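Local coordinates for protein cortical-lytic enzyme (Bacillus cereus, PDB 4S3J) that cleaves partially degraded cortex peptidoglycan as an N-acetylglucosaminidase during germination of bacterial spores, at residues 136-141 with 152-158; 142-146 with 184-189; 175-181 with 218-222; 227-231 with 266-272. Residues are numbered along the deposited sequence.

Contact 1 (136-141 with 152-158)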
# COMPACT_ATOMS: atom_id res chain seq x y z
N LEU A 136 -10.25 -5.46 5.44
CA LEU A 136 -10.31 -5.98 4.07
C LEU A 136 -11.38 -5.20 3.31
O LEU A 136 -12.53 -5.13 3.76
CB LEU A 136 -10.62 -7.47 4.05
CG LEU A 136 -10.77 -8.12 2.67
CD1 LEU A 136 -9.45 -8.04 1.86
CD2 LEU A 136 -11.23 -9.55 2.81
N ALA A 137 -10.99 -4.62 2.18
CA ALA A 137 -11.86 -3.73 1.41
C ALA A 137 -12.23 -4.30 0.06
O ALA A 137 -11.45 -4.21 -0.90
CB ALA A 137 -11.20 -2.38 1.21
N TYR A 138 -13.44 -4.87 -0.04
CA TYR A 138 -13.91 -5.44 -1.29
C TYR A 138 -14.49 -4.34 -2.17
O TYR A 138 -15.54 -3.76 -1.89
CB TYR A 138 -14.90 -6.57 -1.00
CG TYR A 138 -15.35 -7.37 -2.22
CD1 TYR A 138 -14.71 -7.26 -3.44
CD2 TYR A 138 -16.44 -8.22 -2.14
CE1 TYR A 138 -15.14 -7.97 -4.54
CE2 TYR A 138 -16.85 -8.96 -3.23
CZ TYR A 138 -16.21 -8.82 -4.42
OH TYR A 138 -16.64 -9.55 -5.53
N PHE A 139 -13.78 -4.06 -3.26
CA PHE A 139 -14.10 -2.97 -4.16
C PHE A 139 -14.99 -3.48 -5.29
O PHE A 139 -14.50 -4.31 -6.09
CB PHE A 139 -12.81 -2.38 -4.74
CG PHE A 139 -12.99 -1.07 -5.45
CD1 PHE A 139 -13.42 -1.03 -6.76
CD2 PHE A 139 -12.67 0.13 -4.83
CE1 PHE A 139 -13.58 0.19 -7.43
CE2 PHE A 139 -12.82 1.33 -5.49
CZ PHE A 139 -13.27 1.35 -6.78
N SER A 140 -16.26 -3.06 -5.43
CA SER A 140 -16.99 -2.14 -4.54
C SER A 140 -18.50 -2.38 -4.69
O SER A 140 -18.94 -3.10 -5.56
CB SER A 140 -16.70 -0.68 -4.89
OG SER A 140 -17.35 -0.32 -6.10
N PHE A 141 -19.27 -1.78 -3.79
CA PHE A 141 -20.72 -1.60 -3.96
C PHE A 141 -20.93 -0.29 -4.69
O PHE A 141 -20.45 0.75 -4.23
CB PHE A 141 -21.42 -1.53 -2.61
CG PHE A 141 -21.49 -2.84 -1.87
CD1 PHE A 141 -20.33 -3.40 -1.33
CD2 PHE A 141 -22.70 -3.48 -1.66
CE1 PHE A 141 -20.40 -4.58 -0.63
CE2 PHE A 141 -22.76 -4.67 -0.95
CZ PHE A 141 -21.61 -5.22 -0.44
N PRO A 152 -21.35 -6.48 -5.25
CA PRO A 152 -20.40 -7.29 -6.03
C PRO A 152 -20.55 -8.78 -5.75
O PRO A 152 -21.11 -9.16 -4.73
CB PRO A 152 -19.04 -6.78 -5.56
CG PRO A 152 -19.28 -6.28 -4.19
CD PRO A 152 -20.67 -5.71 -4.19
N THR A 153 -20.02 -9.63 -6.64
CA THR A 153 -20.27 -11.06 -6.53
C THR A 153 -19.60 -11.65 -5.29
O THR A 153 -18.55 -11.18 -4.86
CB THR A 153 -19.77 -11.80 -7.81
OG1 THR A 153 -20.15 -13.18 -7.74
CG2 THR A 153 -18.25 -11.69 -7.97
N GLU A 154 -20.24 -12.67 -4.72
CA GLU A 154 -19.66 -13.46 -3.62
C GLU A 154 -19.27 -12.60 -2.42
O GLU A 154 -18.26 -12.86 -1.75
CB GLU A 154 -18.44 -14.23 -4.14
CG GLU A 154 -18.76 -15.13 -5.34
CD GLU A 154 -17.52 -15.75 -5.97
OE1 GLU A 154 -16.73 -16.39 -5.25
OE2 GLU A 154 -17.33 -15.56 -7.19
N THR A 155 -20.08 -11.58 -2.12
CA THR A 155 -19.79 -10.69 -1.00
C THR A 155 -19.75 -11.45 0.32
O THR A 155 -18.87 -11.22 1.13
CB THR A 155 -20.81 -9.53 -0.90
OG1 THR A 155 -20.61 -8.64 -2.00
CG2 THR A 155 -20.61 -8.73 0.34
N ALA A 156 -20.70 -12.36 0.54
CA ALA A 156 -20.74 -13.09 1.80
C ALA A 156 -19.47 -13.92 2.00
O ALA A 156 -18.95 -14.01 3.12
CB ALA A 156 -21.97 -13.98 1.87
N LYS A 157 -18.98 -14.54 0.93
CA LYS A 157 -17.76 -15.33 0.98
C LYS A 157 -16.56 -14.49 1.43
O LYS A 157 -15.77 -14.92 2.28
CB LYS A 157 -17.46 -15.95 -0.39
CG LYS A 157 -16.18 -16.79 -0.46
CD LYS A 157 -15.91 -17.36 -1.85
CE LYS A 157 -16.98 -18.37 -2.28
NZ LYS A 157 -16.69 -18.95 -3.62
N ILE A 158 -16.42 -13.32 0.83
CA ILE A 158 -15.28 -12.44 1.10
C ILE A 158 -15.37 -11.86 2.51
O ILE A 158 -14.38 -11.82 3.24
CB ILE A 158 -15.19 -11.33 0.05
CG1 ILE A 158 -15.00 -11.93 -1.36
CG2 ILE A 158 -14.07 -10.36 0.35
CD1 ILE A 158 -13.76 -12.79 -1.53
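Segment 136-141 of strand 135-143 runs past a type II turn, P152 to T155, and the first turn of the helix it leads into. The CA atoms approach to 6.1 Å at F141 and P152 and to 7.5 Å at Y138 and I158. Alternation along the strand sends the CA-to-CB bonds of L136 and Y138 toward this helix side and that of A137 away. P152, a compact, rigid ring, fits between two aromatic rings: its CD lies 3.6 Å from the F141 ring centroid and its CG 4.0 Å from that of Y138, both CH-pi contacts over a ring face. I158 adds apolar cover, with CG2 3.8 Å from L136 CD2. In the turn itself, T155 OG1 donates to P152 O (2.8 Å). This is packing of a barrel strand against the helix that follows it in a TIM barrel. Tyrosine suits the site because its ring fills the apolar gap while Y138 OH donates to T153 O (2.6 Å), so a turn carbonyl is satisfied within a largely apolar interface.

Contact 2 (142-146 with 184-189)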
# COMPACT_ATOMS: atom_id res chain seq x y z
N GLU A 142 -21.66 -0.30 -5.80
CA GLU A 142 -21.89 0.91 -6.58
C GLU A 142 -23.22 1.53 -6.18
O GLU A 142 -24.24 0.86 -6.19
CB GLU A 142 -21.85 0.60 -8.08
CG GLU A 142 -20.48 0.02 -8.48
CD GLU A 142 -20.31 -0.31 -9.95
OE1 GLU A 142 -21.29 -0.26 -10.72
OE2 GLU A 142 -19.16 -0.65 -10.34
N ALA A 143 -23.18 2.81 -5.81
CA ALA A 143 -24.38 3.57 -5.45
C ALA A 143 -25.23 3.75 -6.69
O ALA A 143 -24.70 3.92 -7.79
CB ALA A 143 -23.98 4.90 -4.88
N LYS A 144 -26.55 3.76 -6.50
CA LYS A 144 -27.52 3.93 -7.58
C LYS A 144 -28.40 5.13 -7.30
O LYS A 144 -28.52 5.56 -6.16
CB LYS A 144 -28.36 2.65 -7.74
CG LYS A 144 -27.52 1.51 -8.31
CD LYS A 144 -28.12 0.13 -8.08
CE LYS A 144 -29.54 -0.05 -8.59
NZ LYS A 144 -30.08 -1.34 -8.05
N ARG A 145 -29.02 5.66 -8.36
CA ARG A 145 -29.79 6.89 -8.26
C ARG A 145 -31.09 6.75 -7.47
O ARG A 145 -31.70 7.76 -7.10
CB ARG A 145 -30.09 7.41 -9.67
CG ARG A 145 -28.87 8.00 -10.35
CD ARG A 145 -29.16 8.39 -11.79
NE ARG A 145 -27.92 8.76 -12.48
CZ ARG A 145 -27.79 9.77 -13.33
NH1 ARG A 145 -28.84 10.53 -13.67
NH2 ARG A 145 -26.60 10.01 -13.88
N ASP A 146 -31.52 5.51 -7.22
CA ASP A 146 -32.68 5.27 -6.36
C ASP A 146 -32.29 4.99 -4.91
O ASP A 146 -33.13 4.65 -4.09
CB ASP A 146 -33.52 4.12 -6.93
CG ASP A 146 -32.80 2.79 -6.96
OD1 ASP A 146 -31.60 2.75 -6.63
OD2 ASP A 146 -33.43 1.79 -7.35
N ASP A 184 -22.64 13.18 -11.78
CA ASP A 184 -24.11 13.28 -11.85
C ASP A 184 -24.77 12.40 -10.79
O ASP A 184 -25.77 12.79 -10.19
CB ASP A 184 -24.61 12.88 -13.24
CG ASP A 184 -24.24 13.88 -14.31
OD1 ASP A 184 -23.93 15.03 -13.95
OD2 ASP A 184 -24.27 13.50 -15.50
N LEU A 185 -24.19 11.23 -10.55
CA LEU A 185 -24.70 10.33 -9.52
C LEU A 185 -24.61 10.95 -8.12
O LEU A 185 -25.59 10.93 -7.38
CB LEU A 185 -23.95 9.00 -9.57
CG LEU A 185 -24.21 7.95 -8.49
CD1 LEU A 185 -25.69 7.58 -8.36
CD2 LEU A 185 -23.37 6.71 -8.81
N THR A 186 -23.46 11.49 -7.74
CA THR A 186 -23.35 12.12 -6.42
C THR A 186 -24.21 13.37 -6.32
O THR A 186 -24.67 13.70 -5.24
CB THR A 186 -21.87 12.44 -6.03
OG1 THR A 186 -21.11 12.75 -7.19
CG2 THR A 186 -21.23 11.25 -5.35
N SER A 187 -24.47 14.08 -7.42
CA SER A 187 -25.34 15.25 -7.32
C SER A 187 -26.75 14.83 -6.89
O SER A 187 -27.39 15.51 -6.09
CB SER A 187 -25.38 16.02 -8.63
OG SER A 187 -24.15 16.73 -8.80
N VAL A 188 -27.24 13.71 -7.43
CA VAL A 188 -28.55 13.23 -7.01
C VAL A 188 -28.53 12.87 -5.53
O VAL A 188 -29.34 13.36 -4.76
CB VAL A 188 -29.02 12.01 -7.85
CG1 VAL A 188 -30.33 11.49 -7.31
CG2 VAL A 188 -29.18 12.40 -9.31
N ILE A 189 -27.61 12.00 -5.14
CA ILE A 189 -27.54 11.49 -3.77
C ILE A 189 -27.24 12.57 -2.74
O ILE A 189 -27.79 12.55 -1.64
CB ILE A 189 -26.51 10.36 -3.66
CG1 ILE A 189 -27.04 9.14 -4.42
CG2 ILE A 189 -26.25 9.98 -2.20
CD1 ILE A 189 -26.06 8.00 -4.53
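R145, with the largest share of buried surface here, reaches across the first turn of helix 183-191 as an extended side chain. Its CG is 3.8 Å from L185 CD1, and further out the guanidinium places one face over the carbonyl carbon of D184, with NH2 3.6 Å from D184 CB. An arginine can do this because its long aliphatic stem covers leucine while its charged end stays at the surface. That charge is spent mainly on E177, to which R145 NE forms a salt bridge; the D184 carboxylate, with OD2 4.5 Å from R145 NH2, is near but beyond salt-bridge range. L185 is the second anchor. Its branched end reaches the turning chain, bringing CD2 to 3.3 Å from A143 O and CD1 to 3.8 Å from K144 C. In the TIM barrel of this glycoside hydrolase, the place is the end of strand 135-143, where the chain leaves the sheet, and helix 183-191 is inserted after the neighbouring strand 168-177, ahead of helix 193-210. A143, the third residue, is small enough to let the helix come close: its CB, pointing toward the helix, meets I189 CD1 at 3.7 Å and L185 CD2 at 4.4 Å. F199 of helix 193-210 touches both A143 and I189, and V188 CG1 lies 4.0 Å from R145 O.

Contact 3 (175-181 with 218-222)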
# COMPACT_ATOMS: atom_id res chain seq x y z
N ASN A 175 -19.24 5.93 -6.29
CA ASN A 175 -20.17 6.60 -7.21
C ASN A 175 -19.82 6.29 -8.66
O ASN A 175 -19.60 7.19 -9.48
CB ASN A 175 -20.19 8.11 -6.97
CG ASN A 175 -18.84 8.74 -7.22
OD1 ASN A 175 -17.80 8.17 -6.88
ND2 ASN A 175 -18.86 9.95 -7.78
N ILE A 176 -19.73 4.99 -8.97
CA ILE A 176 -19.45 4.52 -10.32
C ILE A 176 -20.73 4.20 -11.07
O ILE A 176 -21.61 3.52 -10.53
CB ILE A 176 -18.55 3.30 -10.28
CG1 ILE A 176 -17.17 3.70 -9.77
CG2 ILE A 176 -18.43 2.68 -11.68
CD1 ILE A 176 -16.24 2.52 -9.44
N GLU A 177 -20.81 4.70 -12.30
CA GLU A 177 -21.88 4.36 -13.23
C GLU A 177 -21.23 3.93 -14.53
O GLU A 177 -20.40 4.66 -15.06
CB GLU A 177 -22.81 5.56 -13.51
CG GLU A 177 -23.69 5.94 -12.37
CD GLU A 177 -24.76 6.97 -12.75
OE1 GLU A 177 -24.43 8.04 -13.31
OE2 GLU A 177 -25.95 6.70 -12.48
N ASN A 178 -21.62 2.76 -15.04
CA ASN A 178 -21.08 2.23 -16.28
C ASN A 178 -19.55 2.28 -16.32
O ASN A 178 -18.95 2.67 -17.32
CB ASN A 178 -21.67 3.00 -17.46
CG ASN A 178 -23.20 2.91 -17.51
OD1 ASN A 178 -23.89 3.92 -17.64
ND2 ASN A 178 -23.72 1.69 -17.38
N GLY A 179 -18.92 1.90 -15.21
CA GLY A 179 -17.48 1.73 -15.15
C GLY A 179 -16.69 3.01 -14.95
O GLY A 179 -15.46 2.98 -14.96
N ASN A 180 -17.38 4.13 -14.75
CA ASN A 180 -16.71 5.40 -14.51
C ASN A 180 -17.29 6.15 -13.32
O ASN A 180 -18.50 6.10 -13.06
CB ASN A 180 -16.79 6.28 -15.74
CG ASN A 180 -15.83 5.85 -16.82
OD1 ASN A 180 -16.24 5.48 -17.92
ND2 ASN A 180 -14.54 5.90 -16.51
N PHE A 181 -16.43 6.87 -12.61
CA PHE A 181 -16.88 7.74 -11.54
C PHE A 181 -17.77 8.83 -12.10
O PHE A 181 -17.49 9.40 -13.16
CB PHE A 181 -15.71 8.36 -10.77
CG PHE A 181 -14.96 7.38 -9.88
CD1 PHE A 181 -15.55 6.91 -8.72
CD2 PHE A 181 -13.68 6.96 -10.19
CE1 PHE A 181 -14.88 6.03 -7.87
CE2 PHE A 181 -12.99 6.07 -9.34
CZ PHE A 181 -13.60 5.62 -8.18
N ASP A 218 -15.79 5.87 -1.28
CA ASP A 218 -14.85 6.24 -2.31
C ASP A 218 -15.64 6.97 -3.39
O ASP A 218 -16.00 6.39 -4.41
CB ASP A 218 -14.13 5.03 -2.88
CG ASP A 218 -13.12 5.42 -3.95
OD1 ASP A 218 -12.77 6.62 -4.03
OD2 ASP A 218 -12.67 4.52 -4.69
N PHE A 219 -15.94 8.24 -3.12
CA PHE A 219 -16.60 9.12 -4.09
C PHE A 219 -15.53 9.97 -4.76
O PHE A 219 -14.80 10.73 -4.08
CB PHE A 219 -17.64 10.03 -3.40
CG PHE A 219 -18.92 9.33 -2.98
CD1 PHE A 219 -19.19 8.02 -3.33
CD2 PHE A 219 -19.87 10.02 -2.23
CE1 PHE A 219 -20.38 7.41 -2.95
CE2 PHE A 219 -21.05 9.41 -1.85
CZ PHE A 219 -21.31 8.10 -2.22
N GLU A 220 -15.37 9.81 -6.07
CA GLU A 220 -14.40 10.59 -6.84
C GLU A 220 -15.09 11.27 -8.03
O GLU A 220 -16.20 10.90 -8.39
CB GLU A 220 -13.26 9.69 -7.32
CG GLU A 220 -12.50 9.08 -6.16
CD GLU A 220 -11.36 8.19 -6.59
OE1 GLU A 220 -10.63 8.57 -7.54
OE2 GLU A 220 -11.21 7.10 -6.00
N SER A 221 -14.43 12.26 -8.61
CA SER A 221 -15.01 13.10 -9.66
C SER A 221 -16.32 13.72 -9.19
O SER A 221 -17.28 13.83 -9.96
CB SER A 221 -15.25 12.30 -10.94
OG SER A 221 -14.04 11.78 -11.44
N VAL A 222 -16.34 14.10 -7.93
CA VAL A 222 -17.48 14.83 -7.37
C VAL A 222 -17.40 16.28 -7.83
O VAL A 222 -16.34 16.88 -7.82
CB VAL A 222 -17.47 14.73 -5.84
CG1 VAL A 222 -18.58 15.57 -5.19
CG2 VAL A 222 -17.56 13.28 -5.40
O HOH W 1 -14.51 10.18 -13.88
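This is an active-site contact between a beta hairpin at the end of strand 168-177 and the loop after strand 214-218, neighbouring parallel strands of the TIM barrel. D218, F219 and E220 fit the closing D-x-E of the family 18 glycosyl hydrolase signature, and E220 is the probable proton donor. N175 fixes the backbone of that residue through both its N and its O: N175 OD1 accepts from E220 N (3.0 Å) and N175 ND2 donates to E220 O (2.9 Å). A carboxamide carries a donor and an acceptor side by side, so asparagine suits pairing with the main chain. ND2 also donates to S182 O. The chain then turns back through a tight type I' turn, E177 to N180, whose positive phi angles at N178 and G179 suit asparagine and glycine. The hairpin returns F181 to the site, where its ring face covers E220 CB, 3.8 Å from the centroid and 8° off the normal, a CH-pi contact over the stem of the probable proton donor. The carboxyl groups of D218 and E220 lie close, D218 OD1 to E220 OE2 being 2.6 Å. At the far end of the contact, water 1 donates to F181 O (3.2 Å) and makes a 3.0 Å hydrogen bond with S221 OG.

Contact 4 (227-231 with 266-272)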
# COMPACT_ATOMS: atom_id res chain seq x y z
N ARG A 227 -19.08 20.11 -2.73
CA ARG A 227 -18.12 19.99 -1.62
C ARG A 227 -18.83 19.96 -0.27
O ARG A 227 -18.70 19.00 0.50
CB ARG A 227 -17.10 21.14 -1.66
CG ARG A 227 -16.06 21.09 -0.54
CD ARG A 227 -15.09 22.27 -0.62
NE ARG A 227 -15.80 23.54 -0.59
CZ ARG A 227 -16.28 24.11 0.50
NH1 ARG A 227 -16.11 23.53 1.68
NH2 ARG A 227 -16.94 25.26 0.41
N GLU A 228 -19.62 20.99 0.01
CA GLU A 228 -20.27 21.06 1.31
C GLU A 228 -21.41 20.05 1.44
O GLU A 228 -21.65 19.54 2.54
CB GLU A 228 -20.77 22.48 1.58
CG GLU A 228 -21.48 22.63 2.91
CD GLU A 228 -20.64 22.18 4.10
OE1 GLU A 228 -19.38 22.30 4.06
OE2 GLU A 228 -21.24 21.69 5.08
N ALA A 229 -22.10 19.73 0.33
CA ALA A 229 -23.14 18.69 0.35
C ALA A 229 -22.54 17.31 0.69
O ALA A 229 -23.17 16.49 1.34
CB ALA A 229 -23.89 18.65 -0.99
N TYR A 230 -21.31 17.06 0.24
CA TYR A 230 -20.62 15.82 0.58
C TYR A 230 -20.29 15.83 2.09
O TYR A 230 -20.50 14.84 2.79
CB TYR A 230 -19.34 15.66 -0.26
CG TYR A 230 -18.64 14.31 -0.17
CD1 TYR A 230 -19.25 13.20 0.42
CD2 TYR A 230 -17.37 14.15 -0.69
CE1 TYR A 230 -18.60 11.97 0.48
CE2 TYR A 230 -16.71 12.91 -0.62
CZ TYR A 230 -17.33 11.83 -0.04
OH TYR A 230 -16.70 10.61 0.03
N ASN A 231 -19.76 16.95 2.58
CA ASN A 231 -19.52 17.09 4.01
C ASN A 231 -20.78 16.83 4.83
O ASN A 231 -20.75 16.09 5.81
CB ASN A 231 -18.96 18.48 4.36
CG ASN A 231 -17.61 18.73 3.75
OD1 ASN A 231 -16.87 17.79 3.45
ND2 ASN A 231 -17.27 20.01 3.58
N ALA A 266 -13.90 19.07 -4.00
CA ALA A 266 -14.89 18.29 -3.29
C ALA A 266 -14.29 17.38 -2.23
O ALA A 266 -15.02 16.85 -1.41
CB ALA A 266 -15.70 17.47 -4.26
N HIS A 267 -12.97 17.19 -2.25
CA HIS A 267 -12.31 16.42 -1.19
C HIS A 267 -11.74 17.38 -0.15
O HIS A 267 -10.59 17.81 -0.23
CB HIS A 267 -11.23 15.50 -1.76
CG HIS A 267 -11.77 14.25 -2.36
ND1 HIS A 267 -10.96 13.16 -2.69
CD2 HIS A 267 -13.03 13.87 -2.68
CE1 HIS A 267 -11.70 12.21 -3.19
NE2 HIS A 267 -12.97 12.60 -3.21
N ASP A 268 -12.57 17.69 0.83
CA ASP A 268 -12.29 18.70 1.84
C ASP A 268 -11.56 18.05 3.01
O ASP A 268 -12.19 17.46 3.89
CB ASP A 268 -13.61 19.34 2.27
CG ASP A 268 -13.44 20.59 3.13
OD1 ASP A 268 -12.42 20.73 3.85
OD2 ASP A 268 -14.36 21.46 3.08
N TYR A 269 -10.23 18.14 3.00
CA TYR A 269 -9.41 17.48 4.00
C TYR A 269 -9.83 17.86 5.42
O TYR A 269 -10.07 16.99 6.26
CB TYR A 269 -7.93 17.82 3.78
CG TYR A 269 -7.13 16.90 2.86
CD1 TYR A 269 -7.59 16.55 1.59
CD2 TYR A 269 -5.88 16.43 3.24
CE1 TYR A 269 -6.85 15.72 0.76
CE2 TYR A 269 -5.13 15.62 2.42
CZ TYR A 269 -5.60 15.27 1.18
OH TYR A 269 -4.83 14.46 0.37
N LYS A 270 -9.96 19.16 5.68
CA LYS A 270 -10.24 19.66 7.02
C LYS A 270 -11.61 19.19 7.49
O LYS A 270 -11.76 18.69 8.60
CB LYS A 270 -10.20 21.18 7.04
CG LYS A 270 -10.24 21.82 8.43
CD LYS A 270 -10.21 23.34 8.31
CE LYS A 270 -8.86 23.87 7.89
NZ LYS A 270 -8.90 25.35 7.71
N ALA A 271 -12.63 19.36 6.65
CA ALA A 271 -13.98 18.97 7.03
C ALA A 271 -14.11 17.47 7.24
O ALA A 271 -14.71 17.03 8.21
CB ALA A 271 -14.98 19.44 5.97
N GLN A 272 -13.58 16.67 6.31
CA GLN A 272 -13.72 15.23 6.45
C GLN A 272 -12.96 14.74 7.68
O GLN A 272 -13.46 13.89 8.41
CB GLN A 272 -13.23 14.51 5.18
CG GLN A 272 -14.12 14.77 3.95
CD GLN A 272 -13.94 13.74 2.83
OE1 GLN A 272 -13.45 12.64 3.06
NE2 GLN A 272 -14.32 14.12 1.62
O HOH W 2 -15.39 16.86 1.24
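D268 gathers most of the polar bonds between the start of helix 227-240 and the loop entering helix 269-275, the helices that follow adjacent strands of the TIM barrel. At the N-cap, D268 OD1 accepts from A271 N (3.1 Å), the classic use of an aspartate at a helix start. D268 OD2 receives R227 NH1 in a salt bridge (3.1 Å) and N231 ND2 (3.3 Å). N231 ND2 spends its other hydrogen on E228 OE1 (3.2 Å). Water 2 is fully coordinated: it donates to N231 OD1 (2.8 Å) and A266 O (2.7 Å) and accepts from D268 N and Q272 NE2 (both 3.0 Å). Q272 OE1 is taken by T249. The H267 ring is held at both nitrogens, NE2 bonded to F219 O and ND1 to V252 N; its side chain lies about 4 Å from that of E220, the probable proton donor, and H267 CD2 is 4.3 Å from Y230 CE2, near the plane of the tyrosine ring. A271, merely a methyl, leaves room for N231, whose ND2 is 3.4 Å from A271 CB. A salt bridge, two amide side chains and a four-coordinate water thus satisfy polar groups that would otherwise be stranded between helix 227-240 and this loop.

Overall arrangement
All four contacts belong to the same TIM barrel, but burial alone does not set their chemistry. Contacts 1 and 4 are buried, yet the first is mainly aromatic and apolar and the second polar and hydrated. Contacts 2 and 3 are partly buried: contact 2 is apolar with a charge at the surface, contact 3 a polar main-chain pairing at the active site. Contacts 1 and 2 share strand 135-143. Contact 3 touches the other three: R145 NE of contact 2 bridges to its E177 OE2 (2.9 Å), F139 CE2 of segment 136-141 packs on its D218 OD2 (3.3 Å), and H267 NE2 of contact 4 probably hydrogen-bonds its F219 O (2.8 Å).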